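Local coordinates for protein proteolytically activated form of PPO4 Tyrosinase (Agaricus bisporus var. bisporus H97, PDB 4OUA) that catalyses the o-hydroxylation of monophenols and the oxidation of the resulting o-diphenols to o-quinones at a pair of copper ions, the first step of melanin formation, at residues A[89-94]-A[342-347]; A[328-331]-A[336-339]; A[13-18]-A[93-98]; A[99-104]-A[126-131]. All coordinates share one frame; numbering follows the deposited sequence.

Helix 86-109 is the common element of three of the four contacts, and a few successive turns serve partners distant in sequence. From the N terminus, contact 3 comes first, closing a loop of 74 residues between 13-18 and the middle of that helix. It ends where contact 1 begins, since both include Tyr93 and Val94. Contact 1 then spans most of the remaining chain, joining 89-94 to 342-347. Within its span lie contact 4, a short closure from the later helix turns to 126-131, and contact 2, a local fold-back of 328-339. Contacts 3 and 4 adjoin through Glu98 and Gln128; contact 2 meets the helix through Phe328 and Trp336.

Contact 1: residues A[89-94]-A[342-347]; sequences WHRVYV and TDTALL. With CU1 (copper (I) ion), chain C.
A methyl group sits squarely over a guanidinium here: CG2 of Thr344 lies above the centre of one face of Arg91, 3.4 Å from its CZ. The two side chains cross at about a right angle. Arg91 reaches this place with CG anti to the backbone N (chi1 160°) and a bend at chi3 that turns the face of the guanidinium to the Thr344 methyl. Farther back along the same side chain, CG meets CD1 of Leu347 at 4.4 Å, a looser apolar touch. The guanidinium nitrogens have polar partners outside the two segments: NE forms a salt bridge with Asp286 on helix 277-295, and NH1 bonds to the carbonyl of Leu341 and to Gln293. Thr344 OG1 in turn is bound to the carbonyl of Tyr349. The preceding helix residue, His90, extends to the metal instead: its NE2 binds a copper ion at 2.1 Å, and CE3 of Trp89 lies over the centre of one face of the imidazole. His56 and His81 complete the protein ligands, and a water lies 2.4 Å from the copper. The contact with the distant loop thus lies on the helix right beside His90, which itself belongs to the three-histidine copper A site of the type-3 dicopper centre of tyrosinases.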
# COMPACT_ATOMS: atom_id res chain seq x y z
N TRP A 89 3.71 10.59 1.71
CA TRP A 89 4.59 9.66 2.40
C TRP A 89 4.28 8.22 2.03
O TRP A 89 5.18 7.39 1.92
CB TRP A 89 4.50 9.83 3.92
CG TRP A 89 5.44 8.93 4.67
CD1 TRP A 89 6.70 9.24 5.10
CD2 TRP A 89 5.21 7.57 5.06
NE1 TRP A 89 7.26 8.16 5.74
CE2 TRP A 89 6.37 7.12 5.73
CE3 TRP A 89 4.14 6.69 4.90
CZ2 TRP A 89 6.48 5.84 6.24
CZ3 TRP A 89 4.25 5.41 5.42
CH2 TRP A 89 5.41 5.00 6.08
N HIS A 90 2.99 7.93 1.84
CA HIS A 90 2.56 6.58 1.52
C HIS A 90 2.77 6.26 0.04
O HIS A 90 2.94 5.10 -0.34
CB HIS A 90 1.10 6.37 1.92
CG HIS A 90 0.89 6.29 3.40
ND1 HIS A 90 0.97 7.39 4.23
CD2 HIS A 90 0.63 5.23 4.20
CE1 HIS A 90 0.75 7.01 5.47
NE2 HIS A 90 0.55 5.70 5.49
N ARG A 91 2.76 7.30 -0.80
CA ARG A 91 3.02 7.12 -2.22
C ARG A 91 4.41 6.55 -2.46
O ARG A 91 4.59 5.62 -3.25
CB ARG A 91 2.87 8.45 -2.97
CG ARG A 91 3.57 8.47 -4.32
CD ARG A 91 2.97 9.51 -5.24
NE ARG A 91 1.64 9.12 -5.71
CZ ARG A 91 0.87 9.86 -6.49
NH1 ARG A 91 1.28 11.05 -6.90
NH2 ARG A 91 -0.33 9.42 -6.86
N VAL A 92 5.39 7.11 -1.76
CA VAL A 92 6.77 6.67 -1.89
C VAL A 92 7.01 5.42 -1.04
O VAL A 92 7.99 4.70 -1.24
CB VAL A 92 7.75 7.79 -1.49
CG1 VAL A 92 7.53 8.20 -0.05
CG2 VAL A 92 9.19 7.36 -1.72
N TYR A 93 6.11 5.16 -0.10
CA TYR A 93 6.19 3.96 0.73
C TYR A 93 5.91 2.72 -0.11
O TYR A 93 6.62 1.72 -0.01
CB TYR A 93 5.20 4.04 1.89
CG TYR A 93 5.34 2.92 2.91
CD1 TYR A 93 6.53 2.21 3.02
CD2 TYR A 93 4.29 2.58 3.74
CE1 TYR A 93 6.66 1.18 3.94
CE2 TYR A 93 4.41 1.56 4.66
CZ TYR A 93 5.60 0.86 4.76
OH TYR A 93 5.72 -0.16 5.68
N VAL A 94 4.86 2.78 -0.92
CA VAL A 94 4.54 1.69 -1.83
C VAL A 94 5.62 1.55 -2.90
O VAL A 94 5.84 0.46 -3.43
CB VAL A 94 3.17 1.91 -2.51
CG1 VAL A 94 2.83 0.73 -3.42
CG2 VAL A 94 2.08 2.11 -1.47
N THR A 342 4.19 14.60 -7.48
CA THR A 342 2.96 14.81 -8.23
C THR A 342 2.97 13.96 -9.49
O THR A 342 1.92 13.65 -10.05
CB THR A 342 2.76 16.29 -8.61
OG1 THR A 342 3.85 16.72 -9.44
CG2 THR A 342 2.70 17.16 -7.37
N ASP A 343 4.17 13.58 -9.93
CA ASP A 343 4.34 12.80 -11.14
C ASP A 343 4.79 11.38 -10.83
O ASP A 343 5.96 11.14 -10.53
CB ASP A 343 5.35 13.48 -12.07
CG ASP A 343 5.52 12.74 -13.38
OD1 ASP A 343 4.57 12.07 -13.81
OD2 ASP A 343 6.62 12.85 -13.97
N THR A 344 3.86 10.43 -10.92
CA THR A 344 4.15 9.03 -10.61
C THR A 344 5.11 8.41 -11.63
O THR A 344 5.66 7.34 -11.40
CB THR A 344 2.86 8.19 -10.56
OG1 THR A 344 2.27 8.12 -11.86
CG2 THR A 344 1.87 8.79 -9.57
N ALA A 345 5.30 9.10 -12.75
CA ALA A 345 6.19 8.61 -13.79
C ALA A 345 7.64 8.57 -13.30
O ALA A 345 8.45 7.80 -13.80
CB ALA A 345 6.08 9.48 -15.04
N LEU A 346 7.95 9.41 -12.32
CA LEU A 346 9.28 9.44 -11.73
C LEU A 346 9.59 8.14 -11.00
O LEU A 346 10.75 7.82 -10.74
CB LEU A 346 9.42 10.62 -10.76
CG LEU A 346 10.24 11.81 -11.24
CD1 LEU A 346 9.65 12.40 -12.51
CD2 LEU A 346 10.34 12.87 -10.15
N LEU A 347 8.54 7.39 -10.68
CA LEU A 347 8.68 6.12 -9.99
C LEU A 347 8.28 4.97 -10.91
O LEU A 347 8.04 3.85 -10.45
CB LEU A 347 7.84 6.12 -8.72
CG LEU A 347 8.27 7.16 -7.68
CD1 LEU A 347 7.19 7.35 -6.63
CD2 LEU A 347 9.59 6.75 -7.03
CU CU1 C . 0.27 4.57 7.21
O HOH W 1 -1.88 3.53 7.60

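Contact 2: residues A[328-331]-A[336-339]; sequences FYET and WTSV
Trp336 N donates to the carbonyl O of Phe328 at 2.8 Å, a nearly straight bond (164° at the hydrogen) that brings two irregular backbone segments together, with the CA atoms of Tyr329 and Trp336 4.9 Å apart. The indole then lies alongside the first segment. CD1 of Trp336 meets CB of Phe328 at 3.8 Å, while the carbonyl carbon of Phe328 sits at the ring edge, near its plane. The main side-chain contact is a CH-pi interaction: CG of Glu330 stands 3.5 Å from the centroid of the six-membered ring of Trp336, over the face. Glu330 gets there with CG anti to its carbonyl carbon (chi1 -51°) and an extended chain beyond, which carries its carboxylate across the benzo ring until OE1 is 3.7 Å from CE3 of Trp336. The two flat groups are strongly inclined, 53° between planes, so the carboxylate does not stack on the indole. This is a loop folded back on itself between strands 318-319 and 349-350, its two segments joined here by a backbone bond and an aromatic face; Trp336 is also tied through its backbone to Leu325. Indole NE1 is held by the carbonyl of Thr5, near the N terminus. The Phe328 ring lies against helix 86-109, where it meets Trp89 edge-to-face and packs on Val92 and Ile96.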
# COMPACT_ATOMS: atom_id res chain seq x y z
N PHE A 328 12.69 7.66 2.94
CA PHE A 328 12.69 7.50 1.49
C PHE A 328 13.60 8.52 0.82
O PHE A 328 13.39 9.73 0.94
CB PHE A 328 11.27 7.60 0.94
CG PHE A 328 10.28 6.71 1.64
CD1 PHE A 328 10.32 5.34 1.46
CD2 PHE A 328 9.32 7.24 2.48
CE1 PHE A 328 9.42 4.51 2.11
CE2 PHE A 328 8.41 6.42 3.13
CZ PHE A 328 8.46 5.06 2.94
N TYR A 329 14.61 8.04 0.10
CA TYR A 329 15.60 8.91 -0.52
C TYR A 329 15.64 8.78 -2.04
O TYR A 329 15.61 7.67 -2.59
CB TYR A 329 16.99 8.62 0.05
CG TYR A 329 17.25 9.26 1.39
CD1 TYR A 329 16.61 8.80 2.54
CD2 TYR A 329 18.14 10.31 1.52
CE1 TYR A 329 16.84 9.39 3.77
CE2 TYR A 329 18.39 10.90 2.74
CZ TYR A 329 17.73 10.44 3.86
OH TYR A 329 17.98 11.02 5.08
N GLU A 330 15.72 9.92 -2.72
CA GLU A 330 15.87 9.95 -4.17
C GLU A 330 17.22 9.38 -4.57
O GLU A 330 17.33 8.60 -5.52
CB GLU A 330 15.72 11.38 -4.70
CG GLU A 330 14.49 12.11 -4.20
CD GLU A 330 14.45 13.56 -4.65
OE1 GLU A 330 13.57 14.30 -4.17
OE2 GLU A 330 15.31 13.95 -5.47
N THR A 331 18.26 9.77 -3.84
CA THR A 331 19.60 9.24 -4.04
C THR A 331 20.22 8.91 -2.68
O THR A 331 19.52 8.82 -1.68
CB THR A 331 20.50 10.23 -4.80
OG1 THR A 331 20.75 11.38 -3.98
CG2 THR A 331 19.85 10.67 -6.10
N TRP A 336 13.48 12.25 -0.23
CA TRP A 336 12.33 12.57 -1.06
C TRP A 336 11.53 13.73 -0.48
O TRP A 336 11.56 13.98 0.73
CB TRP A 336 11.42 11.35 -1.21
CG TRP A 336 11.77 10.46 -2.36
CD1 TRP A 336 12.40 9.25 -2.30
CD2 TRP A 336 11.52 10.72 -3.74
NE1 TRP A 336 12.55 8.74 -3.57
CE2 TRP A 336 12.03 9.62 -4.47
CE3 TRP A 336 10.93 11.78 -4.44
CZ2 TRP A 336 11.95 9.55 -5.86
CZ3 TRP A 336 10.85 11.70 -5.82
CH2 TRP A 336 11.36 10.60 -6.52
N THR A 337 10.83 14.45 -1.35
CA THR A 337 9.95 15.52 -0.93
C THR A 337 8.62 15.42 -1.67
O THR A 337 8.51 14.68 -2.66
CB THR A 337 10.58 16.91 -1.17
OG1 THR A 337 10.97 17.03 -2.54
CG2 THR A 337 11.80 17.09 -0.28
N SER A 338 7.62 16.15 -1.20
CA SER A 338 6.27 16.06 -1.74
C SER A 338 6.14 16.74 -3.10
O SER A 338 5.32 16.35 -3.93
CB SER A 338 5.27 16.67 -0.76
OG SER A 338 5.26 15.96 0.47
N VAL A 339 6.96 17.77 -3.33
CA VAL A 339 6.87 18.58 -4.55
C VAL A 339 6.92 17.75 -5.83
O VAL A 339 6.03 17.85 -6.67
CB VAL A 339 7.99 19.63 -4.60
CG1 VAL A 339 7.88 20.45 -5.88
CG2 VAL A 339 7.93 20.54 -3.38

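Contact 3: residues A[13-18]-A[93-98]; sequences KNRLDI and YVSIYE
Arg15 reaches across to Glu98 in a buried salt bridge, its NH2 donating to OE1 of Glu98 at 3.1 Å. The bond is fairly straight at the hydrogen, 161°, and OE1 lies close to the guanidinium plane at its edge. On the acceptor side the approach is less regular: the donor comes from above the carboxylate plane, and the two flat groups are turned 71° against each other. A second link, from NE of Arg15 to OE2 of Glu98, is doubtful, because the position of OE2 is less certain in the model. Both side chains are extended. Glu98 has CG anti to its backbone N (chi1 -179°), which sends the carboxylate outward from the helix to meet the arginine; its other partner is the backbone N of Gln128. Val94, one turn earlier, supplies the apolar part: its CG1 lies over one face of the guanidinium, 3.8 Å from NH1 of Arg15. A leucine in place of Arg15 would probably leave the buried charge of Glu98 without its cationic mate. Arg15 also makes a cation-pi contact with Tyr349, whose strand 349-350 pairs in parallel with 13-14. The contact therefore joins the chain just past strand 13-14 to helix 86-109, with helix 277-295 adjoining both partners: Ser283 touches Arg15, and His282 touches Val94.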
# COMPACT_ATOMS: atom_id res chain seq x y z
N LYS A 13 5.06 1.40 -16.25
CA LYS A 13 4.03 0.38 -16.41
C LYS A 13 2.87 0.61 -15.44
O LYS A 13 3.01 1.33 -14.45
CB LYS A 13 4.62 -1.02 -16.20
CG LYS A 13 5.60 -1.44 -17.28
CD LYS A 13 4.96 -1.36 -18.66
CE LYS A 13 5.91 -1.85 -19.74
NZ LYS A 13 7.21 -1.10 -19.71
N ASN A 14 1.73 -0.01 -15.73
CA ASN A 14 0.54 0.19 -14.92
C ASN A 14 0.42 -0.79 -13.76
O ASN A 14 0.78 -1.96 -13.87
CB ASN A 14 -0.72 0.07 -15.79
CG ASN A 14 -0.96 1.31 -16.63
OD1 ASN A 14 -0.46 2.39 -16.31
ND2 ASN A 14 -1.73 1.16 -17.70
N ARG A 15 -0.07 -0.28 -12.64
CA ARG A 15 -0.48 -1.13 -11.54
C ARG A 15 -1.89 -1.63 -11.84
O ARG A 15 -2.84 -0.85 -11.87
CB ARG A 15 -0.44 -0.37 -10.21
CG ARG A 15 0.94 0.14 -9.85
CD ARG A 15 0.91 0.96 -8.57
NE ARG A 15 2.25 1.35 -8.14
CZ ARG A 15 2.50 2.14 -7.11
NH1 ARG A 15 1.51 2.64 -6.39
NH2 ARG A 15 3.76 2.44 -6.79
N LEU A 16 -2.02 -2.93 -12.07
CA LEU A 16 -3.29 -3.50 -12.51
C LEU A 16 -4.28 -3.67 -11.36
O LEU A 16 -3.89 -3.75 -10.20
CB LEU A 16 -3.06 -4.85 -13.19
CG LEU A 16 -2.11 -4.86 -14.39
CD1 LEU A 16 -2.06 -6.24 -15.02
CD2 LEU A 16 -2.53 -3.81 -15.41
N ASP A 17 -5.56 -3.71 -11.70
CA ASP A 17 -6.60 -4.06 -10.75
C ASP A 17 -6.42 -5.52 -10.37
O ASP A 17 -6.27 -6.38 -11.23
CB ASP A 17 -7.99 -3.82 -11.35
CG ASP A 17 -9.11 -4.02 -10.35
OD1 ASP A 17 -9.37 -5.18 -9.97
OD2 ASP A 17 -9.73 -3.01 -9.95
N ILE A 18 -6.43 -5.80 -9.07
CA ILE A 18 -6.17 -7.15 -8.57
C ILE A 18 -7.10 -8.19 -9.19
O ILE A 18 -6.74 -9.36 -9.32
CB ILE A 18 -6.29 -7.22 -7.03
CG1 ILE A 18 -5.70 -8.53 -6.50
CG2 ILE A 18 -7.74 -7.06 -6.60
CD1 ILE A 18 -4.25 -8.74 -6.87
N TYR A 93 6.11 5.16 -0.10
CA TYR A 93 6.19 3.96 0.73
C TYR A 93 5.91 2.72 -0.11
O TYR A 93 6.62 1.72 -0.01
CB TYR A 93 5.20 4.04 1.89
CG TYR A 93 5.34 2.92 2.91
CD1 TYR A 93 6.53 2.21 3.02
CD2 TYR A 93 4.29 2.58 3.74
CE1 TYR A 93 6.66 1.18 3.94
CE2 TYR A 93 4.41 1.56 4.66
CZ TYR A 93 5.60 0.86 4.76
OH TYR A 93 5.72 -0.16 5.68
N VAL A 94 4.86 2.78 -0.92
CA VAL A 94 4.54 1.69 -1.83
C VAL A 94 5.62 1.55 -2.90
O VAL A 94 5.84 0.46 -3.43
CB VAL A 94 3.17 1.91 -2.51
CG1 VAL A 94 2.83 0.73 -3.42
CG2 VAL A 94 2.08 2.11 -1.47
N SER A 95 6.31 2.65 -3.19
CA SER A 95 7.34 2.67 -4.22
C SER A 95 8.55 1.83 -3.84
O SER A 95 9.09 1.09 -4.67
CB SER A 95 7.77 4.10 -4.51
OG SER A 95 6.67 4.87 -4.95
N ILE A 96 8.98 1.94 -2.59
CA ILE A 96 10.12 1.15 -2.12
C ILE A 96 9.73 -0.32 -2.05
O ILE A 96 10.53 -1.19 -2.38
CB ILE A 96 10.61 1.62 -0.74
CG1 ILE A 96 11.89 0.87 -0.35
CG2 ILE A 96 9.54 1.43 0.32
CD1 ILE A 96 13.01 1.04 -1.36
N TYR A 97 8.50 -0.58 -1.64
CA TYR A 97 7.98 -1.95 -1.58
C TYR A 97 7.92 -2.56 -2.97
O TYR A 97 8.43 -3.65 -3.20
CB TYR A 97 6.60 -1.98 -0.93
CG TYR A 97 6.05 -3.37 -0.75
CD1 TYR A 97 6.39 -4.13 0.36
CD2 TYR A 97 5.18 -3.92 -1.68
CE1 TYR A 97 5.88 -5.40 0.54
CE2 TYR A 97 4.67 -5.20 -1.51
CZ TYR A 97 5.02 -5.93 -0.40
OH TYR A 97 4.51 -7.20 -0.24
N GLU A 98 7.27 -1.85 -3.89
CA GLU A 98 7.16 -2.27 -5.28
C GLU A 98 8.55 -2.47 -5.89
O GLU A 98 8.76 -3.40 -6.68
CB GLU A 98 6.37 -1.24 -6.09
CG GLU A 98 6.18 -1.61 -7.54
CD GLU A 98 5.47 -0.52 -8.33
OE1 GLU A 98 5.88 0.66 -8.21
OE2 GLU A 98 4.50 -0.83 -9.05

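Contact 4: residues A[99-104]-A[126-131]; sequences QILQEA and LRQPYW
Gln102 and Arg127 run side by side with their ends pointing the same way, NE2 of Gln102 coming within 3.7 Å of NH1 of Arg127. Their amide and guanidinium planes are steeply turned, so the groups neither stack nor pair; each spends its polar atoms on backbone partners. Gln102 stays extended, whereas Arg127 bends sharply at chi2 (-68°), which folds its chain back from a CB that points away from the helix and brings NH1 onto the carbonyl O of Leu126 at 2.9 Å. That donor stands well above the carbonyl plane, although the bond is nearly straight at the hydrogen, 163°. The guanidinium also holds the carbonyls of Glu124, through NH1, and Asn348, through NE, while Gln102 NE2 is bound to Ala123 O and its OE1 to Thr9 N. A methionine in place of Arg127 would probably leave the carbonyls of Leu126 and Glu124 without NH1 and that of Asn348 without NE, losing the link from 126-127 to the loop at Asn348. Leu126 points toward the helix and packs on Ala105, with Phe27 of helix 25-39 also against it. Leu101 has CG anti to its backbone N, which brings CD2 to the Gln128 side chain; that chain starts the same way and then bends at chi2 (59°) to come nearer. The contact illustrates how a long core helix can be lined by an irregular connection: here the chain leaving helix 116-125 is laid along later turns of helix 86-109, which carries a copper A histidine in the tyrosinase central domain.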
# COMPACT_ATOMS: atom_id res chain seq x y z
N GLN A 99 9.48 -1.60 -5.53
CA GLN A 99 10.86 -1.69 -6.00
C GLN A 99 11.51 -2.99 -5.52
O GLN A 99 11.97 -3.80 -6.32
CB GLN A 99 11.67 -0.48 -5.52
CG GLN A 99 13.16 -0.59 -5.77
CD GLN A 99 13.94 0.54 -5.11
OE1 GLN A 99 13.43 1.65 -4.96
NE2 GLN A 99 15.17 0.25 -4.72
N ILE A 100 11.56 -3.16 -4.20
CA ILE A 100 12.15 -4.35 -3.60
C ILE A 100 11.44 -5.62 -4.06
O ILE A 100 12.08 -6.65 -4.29
CB ILE A 100 12.10 -4.28 -2.06
CG1 ILE A 100 12.99 -3.14 -1.56
CG2 ILE A 100 12.53 -5.61 -1.46
CD1 ILE A 100 14.44 -3.26 -1.99
N LEU A 101 10.12 -5.54 -4.20
CA LEU A 101 9.32 -6.69 -4.60
C LEU A 101 9.63 -7.12 -6.03
O LEU A 101 9.59 -8.31 -6.35
CB LEU A 101 7.83 -6.39 -4.45
CG LEU A 101 6.90 -7.58 -4.62
CD1 LEU A 101 7.26 -8.69 -3.64
CD2 LEU A 101 5.46 -7.16 -4.44
N GLN A 102 9.93 -6.15 -6.89
CA GLN A 102 10.31 -6.45 -8.27
C GLN A 102 11.68 -7.10 -8.31
O GLN A 102 11.90 -8.05 -9.06
CB GLN A 102 10.30 -5.19 -9.13
CG GLN A 102 10.60 -5.46 -10.60
CD GLN A 102 11.01 -4.22 -11.37
OE1 GLN A 102 11.74 -3.38 -10.85
NE2 GLN A 102 10.55 -4.11 -12.61
N GLU A 103 12.60 -6.57 -7.51
CA GLU A 103 13.97 -7.07 -7.47
C GLU A 103 14.00 -8.56 -7.16
O GLU A 103 14.79 -9.31 -7.73
CB GLU A 103 14.79 -6.30 -6.42
CG GLU A 103 16.29 -6.53 -6.50
CD GLU A 103 17.07 -5.62 -5.58
OE1 GLU A 103 18.13 -5.12 -6.00
OE2 GLU A 103 16.63 -5.40 -4.43
N ALA A 104 13.12 -8.99 -6.27
CA ALA A 104 12.98 -10.40 -5.95
C ALA A 104 12.38 -11.15 -7.14
O ALA A 104 12.73 -12.30 -7.40
CB ALA A 104 12.12 -10.59 -4.71
N LEU A 126 6.26 -5.86 -13.91
CA LEU A 126 5.58 -6.14 -12.65
C LEU A 126 5.44 -4.90 -11.78
O LEU A 126 6.42 -4.20 -11.51
CB LEU A 126 6.31 -7.24 -11.88
CG LEU A 126 5.64 -7.64 -10.56
CD1 LEU A 126 4.21 -8.10 -10.81
CD2 LEU A 126 6.44 -8.73 -9.86
N ARG A 127 4.22 -4.63 -11.34
CA ARG A 127 3.93 -3.50 -10.46
C ARG A 127 2.93 -3.93 -9.38
O ARG A 127 2.24 -4.94 -9.54
CB ARG A 127 3.37 -2.32 -11.26
CG ARG A 127 4.29 -1.78 -12.33
CD ARG A 127 5.51 -1.11 -11.74
NE ARG A 127 6.30 -0.41 -12.75
CZ ARG A 127 7.21 -1.00 -13.52
NH1 ARG A 127 7.45 -2.30 -13.40
NH2 ARG A 127 7.88 -0.29 -14.42
N GLN A 128 2.86 -3.17 -8.30
CA GLN A 128 1.95 -3.50 -7.21
C GLN A 128 0.49 -3.27 -7.59
O GLN A 128 0.07 -2.13 -7.81
CB GLN A 128 2.30 -2.68 -5.96
CG GLN A 128 1.35 -2.91 -4.79
CD GLN A 128 1.32 -4.37 -4.34
OE1 GLN A 128 0.25 -4.95 -4.17
NE2 GLN A 128 2.49 -4.95 -4.14
N PRO A 129 -0.29 -4.36 -7.68
CA PRO A 129 -1.72 -4.29 -8.00
C PRO A 129 -2.50 -3.55 -6.92
O PRO A 129 -2.06 -3.51 -5.77
CB PRO A 129 -2.14 -5.76 -8.08
CG PRO A 129 -1.16 -6.47 -7.21
CD PRO A 129 0.14 -5.74 -7.40
N TYR A 130 -3.65 -2.99 -7.27
CA TYR A 130 -4.45 -2.24 -6.31
C TYR A 130 -5.79 -2.91 -6.05
O TYR A 130 -6.35 -3.57 -6.93
CB TYR A 130 -4.67 -0.80 -6.79
CG TYR A 130 -5.45 -0.67 -8.07
CD1 TYR A 130 -6.84 -0.68 -8.07
CD2 TYR A 130 -4.81 -0.52 -9.30
CE1 TYR A 130 -7.56 -0.56 -9.23
CE2 TYR A 130 -5.52 -0.40 -10.47
CZ TYR A 130 -6.90 -0.42 -10.43
OH TYR A 130 -7.62 -0.30 -11.60
N TRP A 131 -6.29 -2.73 -4.84
CA TRP A 131 -7.56 -3.30 -4.41
C TRP A 131 -8.67 -2.25 -4.49
O TRP A 131 -8.82 -1.43 -3.58
CB TRP A 131 -7.42 -3.85 -2.99
CG TRP A 131 -8.67 -4.43 -2.39
CD1 TRP A 131 -9.78 -4.86 -3.06
CD2 TRP A 131 -8.93 -4.64 -1.00
NE1 TRP A 131 -10.71 -5.33 -2.17
CE2 TRP A 131 -10.21 -5.20 -0.90
CE3 TRP A 131 -8.19 -4.40 0.17
CZ2 TRP A 131 -10.78 -5.53 0.33
CZ3 TRP A 131 -8.76 -4.73 1.38
CH2 TRP A 131 -10.04 -5.29 1.45